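Local coordinates for protein putative 2,5-diketo-D-gluconic acid reductase B (Sinorhizobium meliloti, PDB 3UP8) that probably reduces methylglyoxal to hydroxyacetone with NADPH, as an aldo/keto reductase built on a TIM barrel, at residues 55-60 with 78-83; 96-101 with 290-295; 104-109 with 125-130; 209-214 with 284-289; 218-223 with 232-237. One frame throughout, in Å; residues are numbered along the deposited sequence.

Interaction 1 (55-60 with 78-83); sequences QALKLG and EAIQKS
Leu-57 reaches across to Ser-83 where two neighbouring outer helices of the TIM barrel, 46-59 and 73-83, run side by side. The short helical segments lie 10.0 Å apart at closest approach and cross at -44°. The tight part of the contact is made by one methyl group: CD1 of Leu-57 comes within 3.7 Å of CB of Ser-83, and the same CD1 lies 4.0 Å from CA of Ile-80, more distantly facing that residue's CG1. Leu-57 is buried, and Ile-85 in the following loop also packs on it. The solvent side is looser: exposed Lys-82 and partly exposed Glu-78 are paired in a salt bridge and take no part in the contact with segment 55-60. NZ of Lys-82 meets OE2 of Glu-78 from above the carboxylate plane, and the end of the lysine leads away from that segment. Ser-83 has its OG between the backbone N and the carbonyl carbon (chi1 73°), which folds the hydroxyl back on its own helix. Replacing it with an alanine would probably keep the CB touch on Leu-57 but leave the carbonyl of Ile-80 without one of its two donors. OG of Ser-83 donates to O of Ile-80 at 2.6 Å, tilted 18° from the carbonyl plane, and the backbone N of Ser-83 bonds to the same oxygen.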
# COMPACT_ATOMS: atom_id res chain seq x y z
N GLN A 55 -18.62 5.25 0.47
CA GLN A 55 -18.42 6.64 0.86
C GLN A 55 -17.03 7.13 0.46
O GLN A 55 -16.90 8.24 -0.07
CB GLN A 55 -18.60 6.79 2.36
CG GLN A 55 -19.95 6.31 2.88
CD GLN A 55 -20.09 6.59 4.35
OE1 GLN A 55 -20.25 5.67 5.16
NE2 GLN A 55 -20.00 7.87 4.72
N ALA A 56 -16.01 6.32 0.71
CA ALA A 56 -14.65 6.65 0.29
C ALA A 56 -14.58 6.96 -1.20
O ALA A 56 -13.92 7.91 -1.62
CB ALA A 56 -13.71 5.52 0.64
N LEU A 57 -15.27 6.16 -2.00
CA LEU A 57 -15.27 6.32 -3.45
C LEU A 57 -16.02 7.59 -3.87
O LEU A 57 -15.59 8.29 -4.79
CB LEU A 57 -15.88 5.08 -4.12
CG LEU A 57 -15.01 3.81 -4.11
CD1 LEU A 57 -15.88 2.59 -4.43
CD2 LEU A 57 -13.85 3.91 -5.09
N LYS A 58 -17.15 7.87 -3.20
CA LYS A 58 -17.89 9.12 -3.41
C LYS A 58 -17.03 10.31 -3.08
O LYS A 58 -16.94 11.24 -3.88
CB LYS A 58 -19.15 9.16 -2.55
CG LYS A 58 -20.30 8.36 -3.12
CD LYS A 58 -21.45 8.20 -2.11
CE LYS A 58 -22.36 7.05 -2.57
NZ LYS A 58 -23.74 7.15 -2.03
N LEU A 59 -16.38 10.26 -1.92
CA LEU A 59 -15.51 11.34 -1.46
C LEU A 59 -14.35 11.62 -2.42
O LEU A 59 -13.85 12.74 -2.49
CB LEU A 59 -15.00 11.05 -0.03
CG LEU A 59 -13.90 11.93 0.59
CD1 LEU A 59 -14.41 13.33 0.96
CD2 LEU A 59 -13.29 11.25 1.80
N GLY A 60 -13.92 10.60 -3.18
CA GLY A 60 -12.85 10.81 -4.15
C GLY A 60 -11.67 9.84 -4.13
O GLY A 60 -10.76 9.99 -4.93
N GLU A 78 -17.99 -5.82 -4.61
CA GLU A 78 -19.38 -5.34 -4.54
C GLU A 78 -19.43 -3.81 -4.41
O GLU A 78 -20.15 -3.14 -5.14
CB GLU A 78 -20.12 -5.99 -3.37
CG GLU A 78 -21.62 -5.66 -3.34
CD GLU A 78 -22.35 -6.30 -2.17
OE1 GLU A 78 -22.02 -7.46 -1.83
OE2 GLU A 78 -23.25 -5.65 -1.58
N ALA A 79 -18.66 -3.28 -3.46
CA ALA A 79 -18.61 -1.83 -3.21
C ALA A 79 -18.20 -1.04 -4.45
O ALA A 79 -18.83 -0.04 -4.79
CB ALA A 79 -17.69 -1.52 -2.03
N ILE A 80 -17.15 -1.48 -5.14
CA ILE A 80 -16.70 -0.79 -6.35
C ILE A 80 -17.77 -0.83 -7.44
O ILE A 80 -18.07 0.20 -8.04
CB ILE A 80 -15.36 -1.36 -6.89
CG1 ILE A 80 -14.25 -1.12 -5.85
CG2 ILE A 80 -15.03 -0.76 -8.27
CD1 ILE A 80 -12.90 -1.70 -6.23
N GLN A 81 -18.33 -2.01 -7.67
CA GLN A 81 -19.35 -2.19 -8.69
C GLN A 81 -20.59 -1.32 -8.45
O GLN A 81 -21.15 -0.77 -9.39
CB GLN A 81 -19.72 -3.67 -8.75
CG GLN A 81 -21.01 -4.01 -9.44
CD GLN A 81 -21.39 -5.47 -9.24
OE1 GLN A 81 -21.48 -5.97 -8.10
NE2 GLN A 81 -21.59 -6.17 -10.33
N LYS A 82 -21.00 -1.19 -7.19
CA LYS A 82 -22.20 -0.41 -6.84
C LYS A 82 -21.99 1.11 -6.83
O LYS A 82 -22.96 1.88 -6.72
CB LYS A 82 -22.77 -0.87 -5.49
CG LYS A 82 -23.41 -2.26 -5.53
CD LYS A 82 -24.31 -2.50 -4.32
CE LYS A 82 -24.82 -3.94 -4.27
NZ LYS A 82 -25.65 -4.18 -3.05
N SER A 83 -20.74 1.54 -6.97
CA SER A 83 -20.37 2.94 -6.83
C SER A 83 -20.68 3.76 -8.07
O SER A 83 -20.86 4.97 -7.98
CB SER A 83 -18.89 3.06 -6.48
OG SER A 83 -18.08 2.77 -7.61

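Interaction 2 (96-101 with 290-295); sequences VWVDNY and QGLAPE
Leu-292 pushes its forked end toward Trp-97 and Val-98, and each of its two methyl groups has its own partner. CD1 of Leu-292 lies 3.6 Å from CH2 of Trp-97, at the far end of the six-membered ring, and approaches the indole obliquely; the two side chains are set at about a right angle. The other branch, CD2 of Leu-292, sits 3.7 Å from CG2 of Val-98 and a little farther from its CG1, so both valine methyls face the leucine. Within the segment 96-101, Val-98 also lies over the indole: its CG2 is 3.9 Å above the ring plane of Trp-97, over the centre. The indole thus has a valine methyl on one face and a leucine methyl at its outer end. Trp-97 gets there with CG anti to the backbone N (chi1 -177°), which swings the ring out alongside Val-98. This is the loop that follows strand 91-96 of the TIM barrel, meeting the C-terminal loop beyond helix 270-277. In aldo/keto reductases, loops at this end of the barrel border the substrate pocket, and the side chain of Trp-97 is about 4 Å from that of His-128, the predicted substrate-binding residue. The CA of Val-98 stands 3.6 Å above the ring plane of Tyr-101, whose OH is hydrogen-bonded to the carbonyl of Trp-129. The backbone of Leu-292 is hydrogen-bonded to Gly-131.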
# COMPACT_ATOMS: atom_id res chain seq x y z
N VAL A 96 -1.31 -12.04 -3.56
CA VAL A 96 -1.30 -13.50 -3.47
C VAL A 96 -0.78 -13.98 -2.12
O VAL A 96 0.33 -13.63 -1.71
CB VAL A 96 -0.45 -14.11 -4.61
CG1 VAL A 96 -0.47 -15.62 -4.56
CG2 VAL A 96 -0.94 -13.59 -5.94
N TRP A 97 -1.60 -14.75 -1.42
CA TRP A 97 -1.26 -15.31 -0.12
C TRP A 97 -0.24 -16.43 -0.31
O TRP A 97 -0.25 -17.15 -1.31
CB TRP A 97 -2.51 -15.85 0.59
CG TRP A 97 -2.21 -16.38 1.99
CD1 TRP A 97 -2.48 -17.64 2.46
CD2 TRP A 97 -1.58 -15.67 3.06
NE1 TRP A 97 -2.06 -17.75 3.76
CE2 TRP A 97 -1.50 -16.56 4.15
CE3 TRP A 97 -1.08 -14.37 3.20
CZ2 TRP A 97 -0.94 -16.18 5.38
CZ3 TRP A 97 -0.52 -13.99 4.42
CH2 TRP A 97 -0.46 -14.90 5.49
N VAL A 98 0.65 -16.56 0.67
CA VAL A 98 1.78 -17.49 0.57
C VAL A 98 1.35 -18.95 0.35
O VAL A 98 2.12 -19.72 -0.20
CB VAL A 98 2.73 -17.38 1.79
CG1 VAL A 98 3.26 -15.93 1.96
CG2 VAL A 98 2.05 -17.85 3.08
N ASP A 99 0.15 -19.34 0.79
CA ASP A 99 -0.32 -20.73 0.58
C ASP A 99 -0.56 -21.01 -0.90
O ASP A 99 -0.69 -22.16 -1.33
CB ASP A 99 -1.62 -21.00 1.36
CG ASP A 99 -1.40 -21.07 2.88
OD1 ASP A 99 -0.24 -21.16 3.35
OD2 ASP A 99 -2.42 -21.03 3.60
N ASN A 100 -0.66 -19.94 -1.68
CA ASN A 100 -0.96 -20.06 -3.10
C ASN A 100 0.25 -19.85 -4.00
O ASN A 100 0.10 -19.58 -5.19
CB ASN A 100 -2.07 -19.07 -3.47
CG ASN A 100 -3.37 -19.32 -2.72
OD1 ASN A 100 -3.71 -20.47 -2.41
ND2 ASN A 100 -4.10 -18.26 -2.42
N TYR A 101 1.45 -19.98 -3.45
CA TYR A 101 2.66 -19.65 -4.20
C TYR A 101 3.11 -20.64 -5.29
O TYR A 101 3.70 -20.22 -6.27
CB TYR A 101 3.82 -19.37 -3.24
CG TYR A 101 3.83 -17.95 -2.71
CD1 TYR A 101 4.79 -17.57 -1.78
CD2 TYR A 101 2.90 -16.99 -3.13
CE1 TYR A 101 4.85 -16.27 -1.29
CE2 TYR A 101 2.94 -15.67 -2.63
CZ TYR A 101 3.93 -15.33 -1.71
OH TYR A 101 4.04 -14.06 -1.19
N GLN A 290 6.69 -14.87 12.03
CA GLN A 290 7.76 -15.85 11.87
C GLN A 290 7.50 -16.72 10.64
O GLN A 290 6.38 -17.20 10.44
CB GLN A 290 7.89 -16.70 13.14
CG GLN A 290 8.88 -17.87 13.06
CD GLN A 290 10.29 -17.43 12.71
OE1 GLN A 290 11.01 -18.14 12.00
NE2 GLN A 290 10.69 -16.24 13.19
N GLY A 291 8.52 -16.92 9.81
CA GLY A 291 8.38 -17.73 8.60
C GLY A 291 8.04 -16.91 7.36
O GLY A 291 8.55 -17.20 6.27
N LEU A 292 7.21 -15.89 7.52
CA LEU A 292 6.77 -15.05 6.39
C LEU A 292 7.66 -13.83 6.25
O LEU A 292 7.98 -13.40 5.13
CB LEU A 292 5.33 -14.57 6.62
CG LEU A 292 4.20 -15.58 6.84
CD1 LEU A 292 2.86 -14.88 6.81
CD2 LEU A 292 4.24 -16.67 5.80
N ALA A 293 8.02 -13.25 7.39
CA ALA A 293 8.88 -12.07 7.41
C ALA A 293 10.29 -12.45 6.99
O ALA A 293 10.74 -13.56 7.27
CB ALA A 293 8.89 -11.48 8.82
N PRO A 294 10.99 -11.55 6.29
CA PRO A 294 12.38 -11.82 5.97
C PRO A 294 13.28 -11.35 7.11
O PRO A 294 12.80 -10.75 8.08
CB PRO A 294 12.62 -10.92 4.77
CG PRO A 294 11.79 -9.69 5.08
CD PRO A 294 10.58 -10.19 5.86
N GLU A 295 14.58 -11.60 6.96
CA GLU A 295 15.59 -10.97 7.80
C GLU A 295 15.61 -9.51 7.37
O GLU A 295 16.22 -9.17 6.36
CB GLU A 295 16.96 -11.66 7.61
CG GLU A 295 18.08 -11.16 8.52
CD GLU A 295 17.84 -11.47 10.01
OE1 GLU A 295 16.86 -12.18 10.34
OE2 GLU A 295 18.63 -11.00 10.85

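Interaction 3 (104-109 with 125-130); sequences DAFIAS and LLLHWP. With ACT (acetate ion), chain C.
Phe-106 on helix 103-117 faces Leu-127 on strand 122-127 across a CA-to-CA distance of 10.2 Å, a gap that the side chains have to bridge. Phe-106 carries most of the span: with CG anti to the backbone N (chi1 -164°), its ring leans inward from the helix. CD2 of Leu-127 comes in at the ring edge, in its plane, 3.6 Å from CE1 of Phe-106 and close to CZ as well, the two side chains crossing at about a right angle. CD2 of Leu-125 lies 4.1 Å from CE2 of Phe-106 at an oblique angle, while the two side chains run past each other in opposite directions. All three residues are buried.

Just past the strand, His-128, predicted to bind substrate, turns toward the predicted active site. Its NE2 donates to OXT of an acetate, probably from the crystallisation liquor, at 2.7 Å with an N-H...O angle of 147°, the acceptor lying near the ring plane. Tyr-70, the predicted proton donor, is hydrogen-bonded to the same acetate, which is consistent with a carbonyl substrate being held between the two. A leucine at His-128 is likely to leave this oxygen of the acetate without its imidazole donor.

Phe-106 and Leu-125 also touch Val-96, and the contact joins helix and strand within the beta-alpha-beta unit made by strand 91-96, helix 103-117 and strand 122-127; the next helix, 136-148, adds Ala-142 against Phe-106 and Leu-143 against Leu-127.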
# COMPACT_ATOMS: atom_id res chain seq x y z
N ASP A 104 0.56 -23.70 -10.03
CA ASP A 104 -0.84 -24.02 -10.33
C ASP A 104 -1.82 -23.38 -9.34
O ASP A 104 -2.86 -22.87 -9.75
CB ASP A 104 -1.07 -25.52 -10.44
CG ASP A 104 -0.44 -26.15 -11.71
OD1 ASP A 104 0.27 -25.46 -12.49
OD2 ASP A 104 -0.65 -27.35 -11.93
N ALA A 105 -1.51 -23.42 -8.04
CA ALA A 105 -2.30 -22.74 -7.01
C ALA A 105 -2.28 -21.21 -7.20
O ALA A 105 -3.27 -20.53 -6.92
CB ALA A 105 -1.78 -23.12 -5.62
N PHE A 106 -1.15 -20.69 -7.68
CA PHE A 106 -0.98 -19.26 -7.90
C PHE A 106 -1.97 -18.78 -8.96
O PHE A 106 -2.77 -17.88 -8.71
CB PHE A 106 0.47 -19.00 -8.37
CG PHE A 106 0.91 -17.56 -8.28
CD1 PHE A 106 1.97 -17.21 -7.45
CD2 PHE A 106 0.30 -16.56 -9.05
CE1 PHE A 106 2.41 -15.90 -7.38
CE2 PHE A 106 0.74 -15.24 -8.99
CZ PHE A 106 1.79 -14.91 -8.15
N ILE A 107 -1.90 -19.41 -10.12
CA ILE A 107 -2.73 -19.07 -11.26
C ILE A 107 -4.20 -19.19 -10.87
O ILE A 107 -4.99 -18.28 -11.15
CB ILE A 107 -2.42 -19.99 -12.49
CG1 ILE A 107 -0.96 -19.86 -12.92
CG2 ILE A 107 -3.37 -19.73 -13.64
CD1 ILE A 107 -0.44 -18.44 -13.15
N ALA A 108 -4.56 -20.30 -10.22
CA ALA A 108 -5.97 -20.52 -9.80
C ALA A 108 -6.44 -19.44 -8.81
O ALA A 108 -7.57 -18.94 -8.92
CB ALA A 108 -6.16 -21.93 -9.22
N SER A 109 -5.58 -19.08 -7.85
CA SER A 109 -5.97 -18.08 -6.84
C SER A 109 -6.24 -16.70 -7.45
O SER A 109 -7.03 -15.93 -6.92
CB SER A 109 -4.93 -17.98 -5.72
OG SER A 109 -3.80 -17.24 -6.13
N LEU A 125 -0.84 -6.59 -8.63
CA LEU A 125 -0.82 -7.84 -7.88
C LEU A 125 0.52 -7.99 -7.20
O LEU A 125 1.57 -7.87 -7.84
CB LEU A 125 -1.08 -9.05 -8.80
CG LEU A 125 -1.17 -10.42 -8.14
CD1 LEU A 125 -2.44 -10.51 -7.27
CD2 LEU A 125 -1.16 -11.57 -9.16
N LEU A 126 0.48 -8.22 -5.89
CA LEU A 126 1.70 -8.33 -5.09
C LEU A 126 1.86 -9.73 -4.54
O LEU A 126 0.89 -10.44 -4.27
CB LEU A 126 1.68 -7.33 -3.93
CG LEU A 126 1.28 -5.88 -4.18
CD1 LEU A 126 1.34 -5.09 -2.87
CD2 LEU A 126 2.18 -5.21 -5.22
N LEU A 127 3.11 -10.13 -4.37
CA LEU A 127 3.45 -11.22 -3.49
C LEU A 127 3.38 -10.64 -2.09
O LEU A 127 4.08 -9.66 -1.77
CB LEU A 127 4.87 -11.76 -3.81
CG LEU A 127 5.11 -12.14 -5.27
CD1 LEU A 127 6.59 -12.45 -5.55
CD2 LEU A 127 4.21 -13.32 -5.71
N HIS A 128 2.56 -11.26 -1.25
CA HIS A 128 2.23 -10.68 0.06
C HIS A 128 3.40 -10.69 1.05
O HIS A 128 3.63 -9.71 1.76
CB HIS A 128 1.00 -11.38 0.66
CG HIS A 128 0.22 -10.53 1.62
ND1 HIS A 128 -1.13 -10.71 1.84
CD2 HIS A 128 0.60 -9.50 2.41
CE1 HIS A 128 -1.54 -9.82 2.73
NE2 HIS A 128 -0.52 -9.07 3.09
N TRP A 129 4.15 -11.79 1.07
CA TRP A 129 5.29 -11.96 1.96
C TRP A 129 6.38 -12.72 1.22
O TRP A 129 6.07 -13.53 0.36
CB TRP A 129 4.88 -12.74 3.23
CG TRP A 129 4.05 -11.92 4.16
CD1 TRP A 129 2.69 -11.83 4.18
CD2 TRP A 129 4.52 -11.04 5.19
NE1 TRP A 129 2.29 -10.95 5.16
CE2 TRP A 129 3.39 -10.45 5.79
CE3 TRP A 129 5.80 -10.70 5.67
CZ2 TRP A 129 3.49 -9.54 6.84
CZ3 TRP A 129 5.90 -9.79 6.72
CH2 TRP A 129 4.75 -9.21 7.28
N PRO A 130 7.66 -12.46 1.56
CA PRO A 130 8.80 -13.14 0.91
C PRO A 130 9.06 -14.58 1.39
O PRO A 130 9.56 -15.40 0.61
CB PRO A 130 10.00 -12.26 1.27
CG PRO A 130 9.62 -11.67 2.59
CD PRO A 130 8.13 -11.40 2.48
C ACT C . -0.73 -6.58 5.63
O ACT C . -1.18 -5.65 4.93
OXT ACT C . -1.17 -7.71 5.37
CH3 ACT C . 0.26 -6.38 6.73

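Interaction 4 (209-214 with 284-289); sequences MANGKV and GRIVNP
Ala-210 and Ile-286 bring the two backbones to a CA-to-CA distance of 7.5 Å, where a tight turn meets an irregular loop. In the TIM barrel the turn 209-214 follows strand 202-206 and leads into the short helix 213-216, and the loop 284-289 belongs to the C-terminal tail beyond helix 270-277. Ala-210 and Asn-211 both have positive phi, with Gly-212 following at 106°, which winds the turn back on itself. The carbonyl of Met-209, a selenomethionine, closes it by accepting from the backbone N of Gly-212 and of Val-214, which arrive from opposite faces of its plane.

One side chain does the touching from the tail. Ile-286 has CG1 anti to the carbonyl carbon (chi1 -60°) and an extended chi2, which carries CD1 out to the turn. CD1 of Ile-286 settles against backbone more than side chain, 3.6 Å from both C and CA of Ala-210. CB of Ala-210 is farther, 4.2 Å from CD1 of Ile-286. Asn-211 adds only its CB, while its amide heads on past the isoleucine.

The tail has a second hold: both carboxylate oxygens of Glu-182 are hydrogen-bonded to it, one at the backbone N of Ile-286 and the other at that of Val-287. On the turn side, Tyr-186 packs on Ala-210 and makes a cation-pi contact with Lys-213. On exposed Asn-211, CB rests 3.9 Å from CD1 of Ile-286.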
# COMPACT_ATOMS: atom_id res chain seq x y z
N MSE A 209 -0.50 4.87 11.12
CA MSE A 209 -0.89 5.32 12.48
C MSE A 209 -0.11 4.61 13.60
O MSE A 209 -0.28 4.93 14.79
CB MSE A 209 -2.39 5.10 12.71
CG MSE A 209 -3.32 5.85 11.78
SE MSE A 209 -3.03 7.77 11.87
CE MSE A 209 -1.94 8.05 10.31
N ALA A 210 0.73 3.64 13.22
CA ALA A 210 1.51 2.82 14.16
C ALA A 210 0.67 2.22 15.31
O ALA A 210 1.06 2.27 16.48
CB ALA A 210 2.71 3.58 14.68
N ASN A 211 -0.48 1.66 14.94
CA ASN A 211 -1.35 0.93 15.87
C ASN A 211 -1.83 1.82 17.03
O ASN A 211 -2.07 1.32 18.13
CB ASN A 211 -0.61 -0.31 16.39
CG ASN A 211 -1.53 -1.45 16.77
OD1 ASN A 211 -2.71 -1.47 16.40
ND2 ASN A 211 -0.99 -2.41 17.50
N GLY A 212 -1.97 3.12 16.77
CA GLY A 212 -2.43 4.07 17.78
C GLY A 212 -1.38 5.00 18.37
O GLY A 212 -1.73 5.99 19.02
N LYS A 213 -0.10 4.70 18.16
CA LYS A 213 0.98 5.55 18.66
C LYS A 213 0.91 6.96 18.08
O LYS A 213 1.17 7.94 18.79
CB LYS A 213 2.34 4.95 18.33
CG LYS A 213 2.99 4.11 19.41
CD LYS A 213 4.51 4.03 19.14
CE LYS A 213 5.29 3.71 20.41
NZ LYS A 213 6.66 4.28 20.35
N VAL A 214 0.54 7.07 16.81
CA VAL A 214 0.54 8.37 16.12
C VAL A 214 -0.40 9.42 16.76
O VAL A 214 0.07 10.50 17.10
CB VAL A 214 0.35 8.24 14.58
CG1 VAL A 214 -0.12 9.56 13.98
CG2 VAL A 214 1.66 7.80 13.93
N GLY A 284 10.45 -0.33 16.57
CA GLY A 284 9.25 0.30 16.04
C GLY A 284 8.37 -0.58 15.16
O GLY A 284 7.20 -0.28 14.96
N ARG A 285 8.93 -1.67 14.65
CA ARG A 285 8.19 -2.58 13.76
C ARG A 285 7.08 -3.31 14.51
O ARG A 285 7.31 -3.87 15.59
CB ARG A 285 9.11 -3.60 13.11
CG ARG A 285 8.41 -4.45 12.05
CD ARG A 285 9.36 -5.47 11.47
NE ARG A 285 10.55 -4.87 10.88
CZ ARG A 285 10.59 -4.29 9.68
NH1 ARG A 285 9.50 -4.23 8.92
NH2 ARG A 285 11.74 -3.77 9.24
N ILE A 286 5.89 -3.30 13.91
CA ILE A 286 4.70 -3.91 14.49
C ILE A 286 4.44 -5.31 13.92
O ILE A 286 4.13 -6.23 14.66
CB ILE A 286 3.45 -3.02 14.24
CG1 ILE A 286 3.64 -1.64 14.87
CG2 ILE A 286 2.15 -3.70 14.75
CD1 ILE A 286 2.65 -0.59 14.34
N VAL A 287 4.58 -5.45 12.60
CA VAL A 287 4.21 -6.70 11.91
C VAL A 287 5.46 -7.53 11.59
O VAL A 287 6.30 -7.12 10.80
CB VAL A 287 3.40 -6.41 10.61
CG1 VAL A 287 2.92 -7.71 9.95
CG2 VAL A 287 2.19 -5.51 10.91
N ASN A 288 5.58 -8.71 12.21
CA ASN A 288 6.79 -9.53 12.07
C ASN A 288 6.47 -11.04 12.19
O ASN A 288 6.94 -11.70 13.13
CB ASN A 288 7.79 -9.11 13.15
CG ASN A 288 9.24 -9.39 12.77
OD1 ASN A 288 9.54 -10.06 11.78
ND2 ASN A 288 10.16 -8.85 13.57
N PRO A 289 5.64 -11.59 11.28
CA PRO A 289 5.27 -13.01 11.45
C PRO A 289 6.40 -13.97 11.10
O PRO A 289 7.02 -13.87 10.04
CB PRO A 289 4.06 -13.18 10.52
CG PRO A 289 4.19 -12.09 9.52
CD PRO A 289 4.91 -10.94 10.18

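Interaction 5 (218-223 with 232-237); sequences PLLTEI and AQVALR
Val-234 is the shared apolar partner of Leu-220 and Ile-223, which sit one turn apart on the facing helix. CG1 of Val-234 lies 4.0 Å from CG2 of Ile-223 and 4.1 Å from CD2 of Leu-220, so one valine methyl meets a branch of each residue. Val-234 has this CG1 anti to the backbone N (chi1 173°), which directs it between the two. The side chains of Ile-223 and Val-234 are set at about a right angle, whereas Leu-220 comes to the valine at a slant.

The second kind of contact is methyl against backbone. CG2 of Val-234 stands 3.7 Å from the carbonyl O of Leu-220 and also reaches the carbonyl carbon of Ile-223, so the valine is pressed onto the helix itself. The CA atoms of Leu-220 and Val-234 are only 6.4 Å apart, close for two helices. Here helix 218-227, an extra helix between strands 202-206 and 245-249 of the TIM barrel, packs on helix 231-240, the barrel helix before strand 245-249. Helix 270-277 adds Val-276, which touches both Leu-220 and Ile-223.

The polar bonds are made to residues outside the two segments. Arg-237 is hydrogen-bonded through NE to Gln-241 and through NH1 to the carbonyl of Ile-263, and NE2 of Gln-233 donates to the carbonyl of Glu-259. On helix 218-227, Glu-222 forms a salt bridge with Arg-226.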
# COMPACT_ATOMS: atom_id res chain seq x y z
N PRO A 218 3.03 13.49 21.18
CA PRO A 218 3.03 14.93 21.48
C PRO A 218 3.70 15.78 20.40
O PRO A 218 3.20 16.87 20.09
CB PRO A 218 3.83 15.02 22.80
CG PRO A 218 4.68 13.78 22.81
CD PRO A 218 3.87 12.72 22.12
N LEU A 219 4.81 15.30 19.83
CA LEU A 219 5.45 16.03 18.75
C LEU A 219 4.52 16.16 17.54
O LEU A 219 4.40 17.25 16.94
CB LEU A 219 6.80 15.42 18.35
CG LEU A 219 7.50 16.02 17.12
CD1 LEU A 219 8.06 17.42 17.39
CD2 LEU A 219 8.61 15.10 16.62
N LEU A 220 3.84 15.07 17.19
CA LEU A 220 2.92 15.06 16.04
C LEU A 220 1.67 15.91 16.27
O LEU A 220 1.15 16.52 15.35
CB LEU A 220 2.54 13.63 15.63
CG LEU A 220 3.69 12.68 15.30
CD1 LEU A 220 3.16 11.31 14.86
CD2 LEU A 220 4.64 13.27 14.26
N THR A 221 1.20 15.94 17.52
CA THR A 221 0.09 16.82 17.88
C THR A 221 0.53 18.28 17.80
O THR A 221 -0.26 19.15 17.41
CB THR A 221 -0.46 16.49 19.29
OG1 THR A 221 -0.85 15.11 19.33
CG2 THR A 221 -1.66 17.35 19.62
N GLU A 222 1.79 18.55 18.15
CA GLU A 222 2.34 19.90 18.11
C GLU A 222 2.43 20.40 16.67
O GLU A 222 2.02 21.52 16.36
CB GLU A 222 3.72 19.97 18.78
CG GLU A 222 4.20 21.42 18.97
CD GLU A 222 5.70 21.54 19.22
OE1 GLU A 222 6.32 20.60 19.77
OE2 GLU A 222 6.25 22.61 18.88
N ILE A 223 2.99 19.57 15.80
CA ILE A 223 3.13 19.94 14.40
C ILE A 223 1.75 20.11 13.77
O ILE A 223 1.52 21.07 13.04
CB ILE A 223 4.02 18.96 13.64
CG1 ILE A 223 5.44 19.02 14.21
CG2 ILE A 223 4.03 19.29 12.15
CD1 ILE A 223 6.39 17.93 13.70
N ALA A 232 -2.66 12.55 13.16
CA ALA A 232 -2.85 11.53 12.13
C ALA A 232 -2.56 12.07 10.74
O ALA A 232 -1.85 11.43 9.95
CB ALA A 232 -4.26 10.99 12.20
N GLN A 233 -3.09 13.26 10.45
CA GLN A 233 -2.86 13.92 9.16
C GLN A 233 -1.40 14.29 9.00
O GLN A 233 -0.86 14.24 7.90
CB GLN A 233 -3.74 15.16 8.99
CG GLN A 233 -5.22 14.85 8.84
CD GLN A 233 -6.11 16.08 9.01
OE1 GLN A 233 -5.89 16.90 9.91
NE2 GLN A 233 -7.12 16.22 8.16
N VAL A 234 -0.75 14.67 10.10
CA VAL A 234 0.68 14.95 10.07
C VAL A 234 1.50 13.71 9.66
O VAL A 234 2.43 13.81 8.86
CB VAL A 234 1.18 15.50 11.43
CG1 VAL A 234 2.69 15.62 11.45
CG2 VAL A 234 0.53 16.87 11.69
N ALA A 235 1.15 12.55 10.20
CA ALA A 235 1.88 11.32 9.87
C ALA A 235 1.65 10.92 8.41
O ALA A 235 2.59 10.58 7.70
CB ALA A 235 1.49 10.19 10.82
N LEU A 236 0.39 10.97 7.98
CA LEU A 236 0.02 10.73 6.58
C LEU A 236 0.72 11.69 5.63
O LEU A 236 1.22 11.30 4.58
CB LEU A 236 -1.49 10.85 6.39
CG LEU A 236 -2.38 9.77 7.01
CD1 LEU A 236 -3.83 10.23 7.01
CD2 LEU A 236 -2.24 8.42 6.30
N ARG A 237 0.75 12.97 6.00
CA ARG A 237 1.43 13.96 5.18
C ARG A 237 2.93 13.70 5.12
O ARG A 237 3.52 13.83 4.06
CB ARG A 237 1.13 15.39 5.67
CG ARG A 237 1.82 16.49 4.87
CD ARG A 237 1.22 16.64 3.46
NE ARG A 237 2.19 17.14 2.49
CZ ARG A 237 1.92 17.41 1.21
NH1 ARG A 237 0.69 17.24 0.74
NH2 ARG A 237 2.89 17.86 0.41

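In the fold
Interactions 1 and 3 come in series along the first half of the barrel, their centres 26 Å apart: one joins adjacent outer helices, the other packs helix 103-117 on strand 122-127. Interaction 2 spans almost 190 residues, and interactions 3, 4 and 5 are nested inside the loop it closes. It touches interaction 3, centres 10 Å apart, where strands 91-96 and 122-127 lie side by side in the barrel. The C-terminal tail contributes to both 4 and 2, and Trp-129 packs on it, so the tail passes beside the predicted active-site region. Interaction 5 adjoins 4 through Met-209 and Val-214, on the opposite side of the chain's centre from 3.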